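Local structure of regulator of G-protein signaling 1 (Homo sapiens, 2BV1) at residues Q24-L29 and D125-F130. The protein speeds GTP hydrolysis by G protein alpha subunits through its RGS domain, driving them into the inactive GDP-bound form and damping receptor signalling. Residues are numbered along the deposited sequence; the frame is centred on the assembly and turned at random.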
# COMPACT_ATOMS: atom_id res chain seq x y z
N GLN A 24 16.30 -2.08 -3.26
CA GLN A 24 16.91 -1.94 -1.95
C GLN A 24 15.93 -2.20 -0.77
O GLN A 24 16.29 -2.85 0.20
CB GLN A 24 17.64 -0.60 -1.82
CG GLN A 24 18.88 -0.49 -2.80
CD GLN A 24 20.19 -1.15 -2.28
OE1 GLN A 24 20.39 -2.39 -2.36
NE2 GLN A 24 21.10 -0.32 -1.79
N SER A 25 14.72 -1.68 -0.87
CA SER A 25 13.71 -1.86 0.15
C SER A 25 12.37 -1.45 -0.41
O SER A 25 12.32 -0.64 -1.35
CB SER A 25 14.01 -1.05 1.42
OG SER A 25 13.83 0.33 1.22
N LEU A 26 11.31 -2.04 0.13
CA LEU A 26 9.99 -1.69 -0.27
C LEU A 26 9.81 -0.16 -0.05
O LEU A 26 9.17 0.54 -0.85
CB LEU A 26 8.96 -2.52 0.51
CG LEU A 26 7.48 -2.15 0.32
CD1 LEU A 26 7.04 -2.31 -1.10
CD2 LEU A 26 6.66 -3.02 1.25
N GLU A 27 10.39 0.33 1.04
CA GLU A 27 10.30 1.74 1.37
C GLU A 27 10.87 2.64 0.24
O GLU A 27 10.27 3.66 -0.02
CB GLU A 27 10.94 2.04 2.72
CG GLU A 27 10.94 3.51 3.08
CD GLU A 27 11.63 3.78 4.41
OE1 GLU A 27 12.23 2.85 4.98
OE2 GLU A 27 11.56 4.93 4.88
N LYS A 28 11.98 2.29 -0.40
CA LYS A 28 12.50 3.07 -1.54
C LYS A 28 11.58 2.94 -2.75
O LYS A 28 11.30 3.92 -3.43
CB LYS A 28 13.92 2.68 -1.94
CG LYS A 28 14.92 2.78 -0.82
CD LYS A 28 16.32 3.07 -1.35
CE LYS A 28 17.36 3.03 -0.24
NZ LYS A 28 18.56 3.77 -0.68
N LEU A 29 11.06 1.75 -3.00
CA LEU A 29 10.11 1.60 -4.10
C LEU A 29 8.87 2.52 -3.90
O LEU A 29 8.42 3.24 -4.83
CB LEU A 29 9.68 0.13 -4.24
CG LEU A 29 8.58 -0.23 -5.24
CD1 LEU A 29 8.97 0.03 -6.70
CD2 LEU A 29 8.21 -1.69 -5.02
N ASP A 125 6.15 -10.81 0.81
CA ASP A 125 5.56 -11.68 -0.20
C ASP A 125 5.57 -11.07 -1.63
O ASP A 125 6.30 -11.52 -2.50
CB ASP A 125 4.12 -11.97 0.27
CG ASP A 125 3.31 -12.80 -0.71
OD1 ASP A 125 3.86 -13.71 -1.34
OD2 ASP A 125 2.11 -12.50 -0.88
N SER A 126 4.79 -10.04 -1.87
CA SER A 126 4.59 -9.58 -3.24
C SER A 126 5.75 -8.68 -3.74
O SER A 126 6.03 -8.69 -4.93
CB SER A 126 3.25 -8.86 -3.38
OG SER A 126 3.20 -7.77 -2.52
N TYR A 127 6.39 -7.93 -2.85
CA TYR A 127 7.54 -7.13 -3.20
C TYR A 127 8.73 -7.97 -3.77
O TYR A 127 9.21 -7.66 -4.87
CB TYR A 127 7.97 -6.25 -2.05
CG TYR A 127 9.28 -5.55 -2.20
CD1 TYR A 127 9.47 -4.56 -3.17
CD2 TYR A 127 10.34 -5.84 -1.34
CE1 TYR A 127 10.70 -3.91 -3.28
CE2 TYR A 127 11.54 -5.22 -1.45
CZ TYR A 127 11.72 -4.23 -2.43
OH TYR A 127 12.94 -3.61 -2.51
N PRO A 128 9.18 -9.02 -3.05
CA PRO A 128 10.17 -9.91 -3.67
C PRO A 128 9.77 -10.49 -5.02
O PRO A 128 10.60 -10.56 -5.92
CB PRO A 128 10.37 -11.03 -2.62
CG PRO A 128 9.97 -10.39 -1.31
CD PRO A 128 8.93 -9.37 -1.63
N ARG A 129 8.52 -10.93 -5.17
CA ARG A 129 8.04 -11.49 -6.43
C ARG A 129 8.08 -10.46 -7.56
O ARG A 129 8.47 -10.79 -8.68
CB ARG A 129 6.60 -11.97 -6.27
CG ARG A 129 6.10 -12.93 -7.33
CD ARG A 129 4.92 -13.77 -6.85
NE ARG A 129 3.91 -13.00 -6.11
CZ ARG A 129 3.69 -13.10 -4.81
NH1 ARG A 129 4.44 -13.90 -4.04
NH2 ARG A 129 2.73 -12.40 -4.25
N PHE A 130 7.67 -9.24 -7.24
CA PHE A 130 7.75 -8.11 -8.18
C PHE A 130 9.18 -7.90 -8.73
O PHE A 130 9.38 -7.64 -9.96
CB PHE A 130 7.31 -6.86 -7.47
CG PHE A 130 7.60 -5.60 -8.22
CD1 PHE A 130 6.91 -5.31 -9.40
CD2 PHE A 130 8.50 -4.70 -7.72
CE1 PHE A 130 7.16 -4.14 -10.07
CE2 PHE A 130 8.76 -3.54 -8.40
CZ PHE A 130 8.08 -3.25 -9.57
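With CG anti to the backbone N (chi1 170°), Y127 extends its ring from helix 112-131 to the start of helix 26-31, where L26 and L29, each with CG likewise anti, receive it. L26 lies over one face of the ring: its CB stands 4.0 Å from the centroid of the Y127 ring and 8° off the normal, which meets the geometry of a CH-pi contact. The backbone follows the same face toward the hydroxyl end, L26 N being 3.4 Å from Y127 CZ. L29 approaches differently, its CD2 sitting near the ring plane at the edge, 3.6 Å from Y127 CD1. The same methyl is 3.9 Å from F130 CE2, so one leucine branch touches both aromatic side chains. These contacts join the first turn of helix 26-31 to the C-terminal part of helix 112-131 within the all-helical RGS domain, at a mostly buried site. F39 of helix 33-45 extends the apolar cluster, touching L26 and L29 and meeting the F130 ring edge-to-face. Helix 26-31 begins beside the phenol oxygen: S25 is its N-cap, its OG accepting from K28 N at 3.1 Å with an N-H...O angle of 154°. Y127 OH comes within 3.1 Å of S25 N, but the angle is too poor for a hydrogen bond; the hydroxyl instead hydrogen-bonds to the backbone O of W22, which lies shortly before residues 24-29. On helix 112-131, R129 NH1 forms a salt bridge to D125 OD1 at 2.8 Å, while R129 NE has a second acidic partner in E46.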